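Local coordinates for aminopeptidase N family protein (Idiomarina loihiensis L2TR, PDB 4FGM), which is probably a zinc-dependent aminopeptidase of the M61 family, with a zinc ion and a maleic acid molecule bound in one pocket, at residues W427-Q430 against D435-D438; L440-A443 against K447-L450; G104-T109 against L125-P130; W136-G141 against G153-D158. One frame throughout, in Å; residues are numbered along the deposited sequence.

Interaction 1: W427-Q430 against D435-D438; sequences WLNQ and DISD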
loop_
_atom_site.group_PDB
_atom_site.type_symbol
_atom_site.label_atom_id
_atom_site.label_comp_id
_atom_site.label_asym_id
_atom_site.label_seq_id
_atom_site.Cartn_x
_atom_site.Cartn_y
_atom_site.Cartn_z
ATOM N N TRP A 427 -13.011 10.885 -20.756
ATOM C CA TRP A 427 -14.272 10.987 -20.028
ATOM C C TRP A 427 -14.446 12.417 -19.516
ATOM O O TRP A 427 -15.553 12.949 -19.487
ATOM C CB TRP A 427 -14.285 10.014 -18.846
ATOM C CG TRP A 427 -15.616 9.896 -18.175
ATOM C CD1 TRP A 427 -16.635 9.057 -18.517
ATOM C CD2 TRP A 427 -16.084 10.661 -17.056
ATOM N NE1 TRP A 427 -17.712 9.249 -17.680
ATOM C CE2 TRP A 427 -17.399 10.225 -16.775
ATOM C CE3 TRP A 427 -15.520 11.667 -16.263
ATOM C CZ2 TRP A 427 -18.161 10.769 -15.733
ATOM C CZ3 TRP A 427 -16.281 12.207 -15.224
ATOM C CH2 TRP A 427 -17.584 11.753 -14.970
ATOM N N LEU A 428 -13.343 13.038 -19.110
ATOM C CA LEU A 428 -13.394 14.406 -18.614
ATOM C C LEU A 428 -13.450 15.406 -19.771
ATOM O O LEU A 428 -14.099 16.448 -19.667
ATOM C CB LEU A 428 -12.181 14.687 -17.721
ATOM C CG LEU A 428 -12.172 13.947 -16.378
ATOM C CD1 LEU A 428 -10.771 13.961 -15.771
ATOM C CD2 LEU A 428 -13.178 14.589 -15.446
ATOM N N ASN A 429 -12.782 15.086 -20.877
ATOM C CA ASN A 429 -12.779 15.975 -22.037
ATOM C C ASN A 429 -14.125 16.019 -22.765
ATOM O O ASN A 429 -14.358 16.897 -23.600
ATOM C CB ASN A 429 -11.673 15.583 -23.020
ATOM C CG ASN A 429 -10.293 16.006 -22.541
ATOM O OD1 ASN A 429 -10.167 16.854 -21.653
ATOM N ND2 ASN A 429 -9.251 15.427 -23.134
ATOM N N GLN A 430 -15.004 15.072 -22.453
ATOM C CA GLN A 430 -16.323 15.026 -23.064
ATOM C C GLN A 430 -17.382 15.305 -22.001
ATOM O O GLN A 430 -18.543 14.927 -22.157
ATOM C CB GLN A 430 -16.576 13.660 -23.714
ATOM C CG GLN A 430 -15.767 13.363 -24.998
ATOM C CD GLN A 430 -16.241 14.144 -26.231
ATOM O OE1 GLN A 430 -17.442 14.348 -26.433
ATOM N NE2 GLN A 430 -15.294 14.558 -27.071
ATOM N N ASP A 435 -12.828 21.739 -18.879
ATOM C CA ASP A 435 -11.684 21.444 -19.734
ATOM C C ASP A 435 -10.433 21.351 -18.861
ATOM O O ASP A 435 -9.981 22.348 -18.297
ATOM C CB ASP A 435 -11.492 22.546 -20.778
ATOM C CG ASP A 435 -10.368 22.237 -21.752
ATOM O OD1 ASP A 435 -9.706 23.188 -22.218
ATOM O OD2 ASP A 435 -10.151 21.046 -22.059
ATOM N N ILE A 436 -9.890 20.144 -18.741
ATOM C CA ILE A 436 -8.689 19.913 -17.948
ATOM C C ILE A 436 -7.669 19.146 -18.782
ATOM O O ILE A 436 -6.639 18.713 -18.272
ATOM C CB ILE A 436 -9.003 19.107 -16.647
ATOM C CG1 ILE A 436 -9.887 17.895 -16.960
ATOM C CG2 ILE A 436 -9.700 20.003 -15.628
ATOM C CD1 ILE A 436 -9.180 16.781 -17.692
ATOM N N SER A 437 -7.967 19.002 -20.070
ATOM C CA SER A 437 -7.117 18.272 -21.006
ATOM C C SER A 437 -5.629 18.623 -21.009
ATOM O O SER A 437 -4.786 17.752 -20.776
ATOM C CB SER A 437 -7.661 18.417 -22.429
ATOM O OG SER A 437 -6.922 17.612 -23.335
ATOM N N ASP A 438 -5.295 19.879 -21.287
ATOM C CA ASP A 438 -3.887 20.262 -21.324
ATOM C C ASP A 438 -3.190 19.982 -20.005
ATOM O O ASP A 438 -2.069 19.474 -19.981
ATOM C CB ASP A 438 -3.723 21.740 -21.695
ATOM C CG ASP A 438 -4.081 22.016 -23.140
ATOM O OD1 ASP A 438 -3.941 21.093 -23.971
ATOM O OD2 ASP A 438 -4.487 23.156 -23.447
#

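Interaction 2: L440-A443 against K447-L450; sequences LKDA and KESL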
loop_
_atom_site.group_PDB
_atom_site.type_symbol
_atom_site.label_atom_id
_atom_site.label_comp_id
_atom_site.label_asym_id
_atom_site.label_seq_id
_atom_site.Cartn_x
_atom_site.Cartn_y
_atom_site.Cartn_z
ATOM N N LEU A 440 -3.989 17.757 -17.487
ATOM C CA LEU A 440 -3.854 16.330 -17.233
ATOM C C LEU A 440 -2.828 15.634 -18.130
ATOM O O LEU A 440 -2.110 14.745 -17.670
ATOM C CB LEU A 440 -5.221 15.640 -17.344
ATOM C CG LEU A 440 -5.295 14.223 -16.747
ATOM C CD1 LEU A 440 -5.037 14.281 -15.251
ATOM C CD2 LEU A 440 -6.655 13.613 -17.006
ATOM N N LYS A 441 -2.752 16.026 -19.400
ATOM C CA LYS A 441 -1.776 15.424 -20.308
ATOM C C LYS A 441 -0.351 15.748 -19.860
ATOM O O LYS A 441 0.542 14.906 -19.950
ATOM C CB LYS A 441 -1.967 15.920 -21.744
ATOM C CG LYS A 441 -3.016 15.178 -22.539
ATOM C CD LYS A 441 -3.029 15.670 -23.975
ATOM C CE LYS A 441 -4.171 15.067 -24.769
ATOM N NZ LYS A 441 -4.242 15.669 -26.130
ATOM N N ASP A 442 -0.131 16.973 -19.391
ATOM C CA ASP A 442 1.198 17.366 -18.930
ATOM C C ASP A 442 1.496 16.674 -17.610
ATOM O O ASP A 442 2.615 16.224 -17.375
ATOM C CB ASP A 442 1.303 18.887 -18.748
ATOM C CG ASP A 442 1.208 19.643 -20.067
ATOM O OD1 ASP A 442 1.535 19.053 -21.120
ATOM O OD2 ASP A 442 0.819 20.832 -20.047
ATOM N N ALA A 443 0.479 16.584 -16.757
ATOM C CA ALA A 443 0.620 15.946 -15.455
ATOM C C ALA A 443 0.927 14.464 -15.618
ATOM O O ALA A 443 1.683 13.884 -14.838
ATOM C CB ALA A 443 -0.666 16.121 -14.649
ATOM N N LYS A 447 7.550 15.510 -17.540
ATOM C CA LYS A 447 8.372 15.303 -16.354
ATOM C C LYS A 447 8.720 16.656 -15.739
ATOM O O LYS A 447 9.868 17.097 -15.795
ATOM C CB LYS A 447 9.645 14.550 -16.742
ATOM C CG LYS A 447 9.379 13.256 -17.476
ATOM C CD LYS A 447 10.648 12.693 -18.089
ATOM C CE LYS A 447 10.359 11.423 -18.871
ATOM N NZ LYS A 447 11.554 10.946 -19.617
ATOM N N GLU A 448 7.717 17.303 -15.151
ATOM C CA GLU A 448 7.877 18.618 -14.538
ATOM C C GLU A 448 7.005 18.732 -13.294
ATOM O O GLU A 448 6.229 17.827 -12.990
ATOM C CB GLU A 448 7.474 19.695 -15.546
ATOM C CG GLU A 448 6.099 19.451 -16.155
ATOM C CD GLU A 448 5.862 20.224 -17.447
ATOM O OE1 GLU A 448 6.846 20.499 -18.165
ATOM O OE2 GLU A 448 4.689 20.532 -17.759
ATOM N N SER A 449 7.130 19.847 -12.580
ATOM C CA SER A 449 6.334 20.070 -11.377
ATOM C C SER A 449 4.928 20.531 -11.743
ATOM O O SER A 449 4.701 21.059 -12.833
ATOM C CB SER A 449 6.982 21.134 -10.489
ATOM O OG SER A 449 8.267 20.735 -10.051
ATOM N N LEU A 450 3.986 20.318 -10.831
ATOM C CA LEU A 450 2.612 20.744 -11.049
ATOM C C LEU A 450 2.463 22.097 -10.365
ATOM O O LEU A 450 3.153 22.380 -9.388
ATOM C CB LEU A 450 1.622 19.755 -10.423
ATOM C CG LEU A 450 1.599 18.304 -10.900
ATOM C CD1 LEU A 450 0.586 17.535 -10.070
ATOM C CD2 LEU A 450 1.250 18.231 -12.372
HETATM O O HOH W 1 4.226 16.674 -15.107
#

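Interaction 3: G104-T109 against L125-P130; sequences GFFNNT and LHLHAP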
loop_
_atom_site.group_PDB
_atom_site.type_symbol
_atom_site.label_atom_id
_atom_site.label_comp_id
_atom_site.label_asym_id
_atom_site.label_seq_id
_atom_site.Cartn_x
_atom_site.Cartn_y
_atom_site.Cartn_z
ATOM N N GLY A 104 -1.552 -17.145 12.479
ATOM C CA GLY A 104 -1.412 -17.636 11.129
ATOM C C GLY A 104 -2.100 -16.685 10.167
ATOM O O GLY A 104 -3.167 -16.140 10.457
ATOM N N PHE A 105 -1.476 -16.469 9.018
ATOM C CA PHE A 105 -2.038 -15.603 7.993
ATOM C C PHE A 105 -1.640 -16.167 6.637
ATOM O O PHE A 105 -0.541 -16.703 6.488
ATOM C CB PHE A 105 -1.488 -14.182 8.114
ATOM C CG PHE A 105 -1.869 -13.292 6.960
ATOM C CD1 PHE A 105 -3.140 -12.717 6.892
ATOM C CD2 PHE A 105 -0.985 -13.087 5.903
ATOM C CE1 PHE A 105 -3.522 -11.948 5.792
ATOM C CE2 PHE A 105 -1.360 -12.318 4.795
ATOM C CZ PHE A 105 -2.631 -11.753 4.739
ATOM N N PHE A 106 -2.525 -16.056 5.650
ATOM C CA PHE A 106 -2.188 -16.544 4.318
ATOM C C PHE A 106 -3.090 -16.057 3.199
ATOM O O PHE A 106 -4.271 -15.767 3.399
ATOM C CB PHE A 106 -2.120 -18.087 4.276
ATOM C CG PHE A 106 -3.449 -18.789 4.495
ATOM C CD1 PHE A 106 -3.807 -19.257 5.755
ATOM C CD2 PHE A 106 -4.330 -18.996 3.434
ATOM C CE1 PHE A 106 -5.010 -19.935 5.959
ATOM C CE2 PHE A 106 -5.538 -19.669 3.622
ATOM C CZ PHE A 106 -5.882 -20.137 4.894
ATOM N N ASN A 107 -2.493 -15.965 2.017
ATOM C CA ASN A 107 -3.178 -15.577 0.799
ATOM C C ASN A 107 -3.132 -16.854 -0.024
ATOM O O ASN A 107 -2.106 -17.544 -0.057
ATOM C CB ASN A 107 -2.407 -14.475 0.077
ATOM C CG ASN A 107 -2.550 -13.131 0.750
ATOM O OD1 ASN A 107 -3.590 -12.474 0.640
ATOM N ND2 ASN A 107 -1.512 -12.718 1.464
ATOM N N ASN A 108 -4.225 -17.175 -0.698
ATOM C CA ASN A 108 -4.249 -18.396 -1.477
ATOM C C ASN A 108 -3.350 -18.395 -2.702
ATOM O O ASN A 108 -3.154 -19.437 -3.333
ATOM C CB ASN A 108 -5.694 -18.765 -1.797
ATOM C CG ASN A 108 -6.458 -19.146 -0.538
ATOM O OD1 ASN A 108 -5.975 -19.951 0.248
ATOM N ND2 ASN A 108 -7.638 -18.561 -0.335
ATOM N N THR A 109 -2.785 -17.235 -3.030
ATOM C CA THR A 109 -1.837 -17.157 -4.142
ATOM C C THR A 109 -0.593 -17.927 -3.703
ATOM O O THR A 109 0.181 -18.393 -4.530
ATOM C CB THR A 109 -1.385 -15.708 -4.438
ATOM O OG1 THR A 109 -1.361 -14.962 -3.214
ATOM C CG2 THR A 109 -2.301 -15.034 -5.457
ATOM N N LEU A 125 -12.808 -24.572 -0.177
ATOM C CA LEU A 125 -11.657 -24.580 0.708
ATOM C C LEU A 125 -12.082 -25.060 2.086
ATOM O O LEU A 125 -12.968 -24.487 2.710
ATOM C CB LEU A 125 -11.041 -23.170 0.785
ATOM C CG LEU A 125 -9.702 -22.983 1.508
ATOM C CD1 LEU A 125 -9.055 -21.680 1.070
ATOM C CD2 LEU A 125 -9.919 -22.979 3.002
ATOM N N HIS A 126 -11.445 -26.125 2.549
ATOM C CA HIS A 126 -11.750 -26.690 3.852
ATOM C C HIS A 126 -10.579 -26.379 4.783
ATOM O O HIS A 126 -9.504 -26.959 4.637
ATOM C CB HIS A 126 -11.935 -28.204 3.719
ATOM C CG HIS A 126 -12.758 -28.608 2.533
ATOM N ND1 HIS A 126 -14.138 -28.597 2.539
ATOM C CD2 HIS A 126 -12.394 -28.998 1.285
ATOM C CE1 HIS A 126 -14.586 -28.962 1.350
ATOM N NE2 HIS A 126 -13.548 -29.211 0.571
ATOM N N LEU A 127 -10.787 -25.458 5.722
ATOM C CA LEU A 127 -9.745 -25.080 6.676
ATOM C C LEU A 127 -9.879 -25.903 7.952
ATOM O O LEU A 127 -10.837 -25.734 8.710
ATOM C CB LEU A 127 -9.851 -23.594 7.037
ATOM C CG LEU A 127 -8.578 -22.748 7.176
ATOM C CD1 LEU A 127 -8.795 -21.742 8.283
ATOM C CD2 LEU A 127 -7.377 -23.596 7.487
ATOM N N HIS A 128 -8.906 -26.779 8.189
ATOM C CA HIS A 128 -8.898 -27.639 9.368
ATOM C C HIS A 128 -8.124 -26.970 10.500
ATOM O O HIS A 128 -7.106 -26.306 10.267
ATOM C CB HIS A 128 -8.258 -28.990 9.018
ATOM C CG HIS A 128 -8.946 -29.702 7.893
ATOM N ND1 HIS A 128 -10.054 -30.501 8.083
ATOM C CD2 HIS A 128 -8.728 -29.676 6.557
ATOM C CE1 HIS A 128 -10.490 -30.932 6.914
ATOM N NE2 HIS A 128 -9.704 -30.445 5.970
ATOM N N ALA A 129 -8.613 -27.139 11.727
ATOM C CA ALA A 129 -7.959 -26.554 12.893
ATOM C C ALA A 129 -6.567 -27.136 13.070
ATOM O O ALA A 129 -6.320 -28.301 12.764
ATOM C CB ALA A 129 -8.779 -26.814 14.154
ATOM N N PRO A 130 -5.623 -26.317 13.537
ATOM C CA PRO A 130 -4.286 -26.874 13.724
ATOM C C PRO A 130 -4.305 -27.695 15.016
ATOM O O PRO A 130 -4.718 -27.205 16.067
ATOM C CB PRO A 130 -3.408 -25.629 13.815
ATOM C CG PRO A 130 -4.321 -24.615 14.409
ATOM C CD PRO A 130 -5.623 -24.852 13.696
#

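Interaction 4: W136-G141 against G153-D158; sequences WKVATG and GCFRAD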
loop_
_atom_site.group_PDB
_atom_site.type_symbol
_atom_site.label_atom_id
_atom_site.label_comp_id
_atom_site.label_asym_id
_atom_site.label_seq_id
_atom_site.Cartn_x
_atom_site.Cartn_y
_atom_site.Cartn_z
ATOM N N TRP A 136 -7.957 -21.641 18.356
ATOM C CA TRP A 136 -7.800 -20.467 17.501
ATOM C C TRP A 136 -9.073 -20.093 16.754
ATOM O O TRP A 136 -9.907 -20.949 16.456
ATOM C CB TRP A 136 -6.694 -20.703 16.479
ATOM C CG TRP A 136 -5.320 -20.373 16.968
ATOM C CD1 TRP A 136 -4.964 -19.994 18.230
ATOM C CD2 TRP A 136 -4.111 -20.402 16.200
ATOM N NE1 TRP A 136 -3.610 -19.784 18.296
ATOM C CE2 TRP A 136 -3.060 -20.022 17.064
ATOM C CE3 TRP A 136 -3.814 -20.702 14.862
ATOM C CZ2 TRP A 136 -1.730 -19.947 16.641
ATOM C CZ3 TRP A 136 -2.486 -20.624 14.436
ATOM C CH2 TRP A 136 -1.463 -20.242 15.327
ATOM N N LYS A 137 -9.217 -18.805 16.451
ATOM C CA LYS A 137 -10.373 -18.320 15.707
ATOM C C LYS A 137 -9.989 -18.088 14.257
ATOM O O LYS A 137 -8.803 -18.035 13.914
ATOM C CB LYS A 137 -10.910 -17.025 16.305
ATOM C CG LYS A 137 -11.491 -17.177 17.699
ATOM C CD LYS A 137 -12.187 -15.895 18.123
ATOM C CE LYS A 137 -12.219 -15.763 19.636
ATOM N NZ LYS A 137 -12.759 -16.991 20.288
ATOM N N VAL A 138 -11.004 -17.942 13.412
ATOM C CA VAL A 138 -10.812 -17.740 11.986
ATOM C C VAL A 138 -11.556 -16.500 11.519
ATOM O O VAL A 138 -12.664 -16.220 11.982
ATOM C CB VAL A 138 -11.343 -18.964 11.189
ATOM C CG1 VAL A 138 -11.275 -18.701 9.695
ATOM C CG2 VAL A 138 -10.548 -20.191 11.550
ATOM N N ALA A 139 -10.944 -15.762 10.599
ATOM C CA ALA A 139 -11.554 -14.559 10.050
ATOM C C ALA A 139 -11.181 -14.472 8.575
ATOM O O ALA A 139 -10.027 -14.689 8.194
ATOM C CB ALA A 139 -11.061 -13.318 10.802
ATOM N N THR A 140 -12.171 -14.167 7.747
ATOM C CA THR A 140 -11.974 -14.057 6.310
ATOM C C THR A 140 -13.264 -13.582 5.662
ATOM O O THR A 140 -14.338 -13.656 6.260
ATOM C CB THR A 140 -11.613 -15.414 5.683
ATOM O OG1 THR A 140 -11.481 -15.259 4.265
ATOM C CG2 THR A 140 -12.714 -16.450 5.968
ATOM N N GLY A 141 -13.159 -13.098 4.435
ATOM C CA GLY A 141 -14.343 -12.645 3.737
ATOM C C GLY A 141 -14.845 -13.705 2.775
ATOM O O GLY A 141 -15.868 -13.522 2.117
ATOM N N GLY A 153 -14.030 -24.622 9.228
ATOM C CA GLY A 153 -15.121 -24.966 8.333
ATOM C C GLY A 153 -14.805 -24.981 6.846
ATOM O O GLY A 153 -13.647 -25.013 6.437
ATOM N N CYS A 154 -15.857 -24.951 6.036
ATOM C CA CYS A 154 -15.735 -24.989 4.586
ATOM C C CYS A 154 -16.167 -23.683 3.943
ATOM O O CYS A 154 -17.154 -23.071 4.351
ATOM C CB CYS A 154 -16.574 -26.139 4.031
ATOM S SG CYS A 154 -15.996 -27.773 4.541
ATOM N N PHE A 155 -15.420 -23.265 2.929
ATOM C CA PHE A 155 -15.707 -22.024 2.238
ATOM C C PHE A 155 -15.768 -22.272 0.739
ATOM O O PHE A 155 -15.174 -23.230 0.237
ATOM C CB PHE A 155 -14.620 -20.982 2.556
ATOM C CG PHE A 155 -14.423 -20.741 4.034
ATOM C CD1 PHE A 155 -13.647 -21.609 4.797
ATOM C CD2 PHE A 155 -15.032 -19.658 4.661
ATOM C CE1 PHE A 155 -13.491 -21.409 6.168
ATOM C CE2 PHE A 155 -14.886 -19.447 6.025
ATOM C CZ PHE A 155 -14.106 -20.321 6.784
ATOM N N ARG A 156 -16.486 -21.408 0.026
ATOM C CA ARG A 156 -16.625 -21.543 -1.419
ATOM C C ARG A 156 -16.388 -20.231 -2.170
ATOM O O ARG A 156 -16.879 -19.174 -1.768
ATOM C CB ARG A 156 -18.024 -22.069 -1.765
ATOM C CG ARG A 156 -18.279 -22.251 -3.253
ATOM C CD ARG A 156 -19.688 -22.770 -3.518
ATOM N NE ARG A 156 -19.985 -22.861 -4.949
ATOM C CZ ARG A 156 -20.078 -21.815 -5.768
ATOM N NH1 ARG A 156 -19.901 -20.582 -5.312
ATOM N NH2 ARG A 156 -20.342 -22.002 -7.053
ATOM N N ALA A 157 -15.629 -20.313 -3.257
ATOM C CA ALA A 157 -15.353 -19.156 -4.099
ATOM C C ALA A 157 -15.872 -19.500 -5.497
ATOM O O ALA A 157 -15.805 -20.653 -5.918
ATOM C CB ALA A 157 -13.856 -18.874 -4.144
ATOM N N ASP A 158 -16.384 -18.511 -6.222
ATOM C CA ASP A 158 -16.912 -18.779 -7.552
ATOM C C ASP A 158 -15.880 -19.291 -8.550
ATOM O O ASP A 158 -16.224 -19.988 -9.501
ATOM C CB ASP A 158 -17.599 -17.530 -8.111
ATOM C CG ASP A 158 -18.827 -17.132 -7.307
ATOM O OD1 ASP A 158 -19.404 -18.007 -6.627
ATOM O OD2 ASP A 158 -19.224 -15.949 -7.366
#

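Interaction 1: W427-Q430 against D435-D438
Leu428 and Asn429 meet Ile436 and Ser437 across a helix-loop-helix connection. The end of helix 423-429 lies beside the start of helix 437-445, and a short loop joins them. Asn429 and Asp435 bring the backbones closest, with their CA atoms 6.0 Å apart. Gln430 is the first residue to leave the helical conformation, and Ile436 holds the N-cap position of the second helix.

The apolar contact is small and buried. Ile436 CD1 lies 3.7 Å from Leu428 CB and also touches Leu428 CD1. Ile436 CG1 sits between the backbone N and the carbonyl carbon (chi1 47°), which lets the CD1 methyl reach back to Leu428. Ile436 also packs on Met390 and Leu391 of helix 378-394, so its side chain lies between that helix and Leu428.

The amide of Asn429 lies against Ser437, the first residue of the second helix. OD1 is 3.1 Å from Ser437 CB. The same oxygen is 3.5 Å from Ser437 N, at an angle too poor for a hydrogen bond. Asp435 is held from outside, where its backbone N bonds Gln394 OE1. With an alanine in place of Asn429 the amide would be gone, which would probably open a gap beside Ser437 and leave its CB and OG without their neighbour. Asn429 ND2 comes within 3.2 Å of Ser437 OG.

Interaction 2: L440-A443 against K447-L450
Ala443 and Leu450 are the closest backbone pair, with CA atoms 6.8 Å apart. Residues 440-443 form part of helix 437-445. Residues 447-450 have no regular structure and swing back past the last turns of that helix. No direct hydrogen bond joins the two segments. A water lies between their carbonyl groups instead, 2.8 Å from Asp442 O. It is 3.1 Å from Glu448 O and can donate to either oxygen. More acceptors than protons are within its reach, so both bonds need not form at once. Glu448 O also receives a hydrogen bond from Lys379 NZ.

The apolar contact is one methyl against another. Leu450 CD2 lies 3.6 Å from Ala443 CB and also touches Ala443 CA. With CG anti to the carbonyl carbon (chi1 -61°), the CD2 branch of Leu450 reaches the helix at Ala443. Both residues also pack on helix 378-394, Ala443 through Ile383 and Leu450 through Leu382.

Nearer the surface, Glu448 OE2 touches Asp442 CB at 3.9 Å. The two carboxylates are like charges, with Asp442 OD2 4.5 Å from Glu448 OE2. Some mutual repulsion is likely, and a weak hydrogen bond from Asn446 ND2 to Glu448 OE2 may ease it. The chain here turns back over the end of its own helix, in the helical region that follows the zinc-binding helix, as in other clan MA metallopeptidases.

Interaction 3: G104-T109 against L125-P130
Phe106 and Leu127 make the apolar contact between these segments. Leu127 CG stands at the edge of the Phe106 ring, near its plane, and 4.4 Å from CZ. Both side chains start toward the other segment and bridge the wide gap between the backbones. Two other rings pack on Phe106, Phe168 with nearly parallel planes and Phe16 at a steep angle.

The second contact sets a methyl against an amide. Leu125 CD1 lies 3.6 Å from Asn108 OD1. It is almost as near the other end of the amide, 3.7 Å from Asn108 ND2. The two side chains approach from opposite directions. Leu125 CG is anti to the backbone N (chi1 -172°), which carries the branch across to Asn108.

The backbones do not pair here. The CA atoms of Phe106 and Leu127 are 11.6 Å apart, and those of Asn108 and Leu125 are 9.9 Å apart. The Phe106-Leu127 spacing is consistent with strands of facing layers packed through side chains, as in a beta sandwich. Asn108 lies just past the end of its strand. Both segments belong to the Peptidase M61 N-terminal domain. Strand 103-106 pairs with strand 168-171, and strand 123-127 pairs with strands 2-10 and 153-157.

Asn108 ND2 donates a hydrogen bond to Leu163 O, which helps fix the amide. OD1 is buried and has no partner in the model, with Leu125 CD1 against it.

Interaction 4: W136-G141 against G153-D158
Thr140 meets Phe155 through its methyl, with CG2 3.7 Å from Phe155 CE2. The same methyl lies 4.2 Å from both CD2 and CZ of Phe155, so it is centred on one corner of the ring. The side chains come from opposite directions, and the methyl approaches the ring obliquely. Val138 adds a looser touch two residues earlier, where CG1 lies 4.4 Å from Phe155 CZ. Two residues with one between them thus touch the same ring.

The next shell holds these groups in place. Thr140 OG1 is anti to the backbone N (chi1 178°), and this turns CG2 toward the Phe155 ring. The hydroxyl donates to Pro167 O and accepts from Met142 N. These two bonds probably fix its rotation. Phe155 also makes an edge-to-face contact with Phe168. Val138 packs on Ile170 of the adjacent strand 168-171 and on Leu127 of strand 123-127, the partner of 153-157.

Further out, residues 153-158 have their own polar link. Arg156 NH1 forms a salt bridge with Asp158 OD1 at 2.9 Å. The bond is fairly straight, with an N-H...O angle of 153°, and the oxygen lies close to the guanidinium plane.

Strand 153-157 pairs with strand 123-127, while strand 137-140 pairs with strand 168-171. The two are not bonded to each other and meet through side chains alone, as facing strands do in the beta-rich Peptidase M61 N-terminal domain.

In the fold
The contacts form two pairs. Interactions 1 and 2 follow each other along helix 437-445, with centres 15 Å apart and no further touch. Interactions 3 and 4 are 8 Å apart between centres, and strand 123-127 of interaction 3 lies beside strand 153-157 of interaction 4. Leu125 O probably accepts a hydrogen bond from Phe155 N at 2.7 Å, and Pro130 packs against Trp136. The pairs lie far apart: the centres of interactions 1 and 3 are 47 Å from each other, on opposite sides of the chain's centre. The zinc ion is held by His273, His277 and Glu307, which also line the maleic acid pocket. All four contacts lie away from that site.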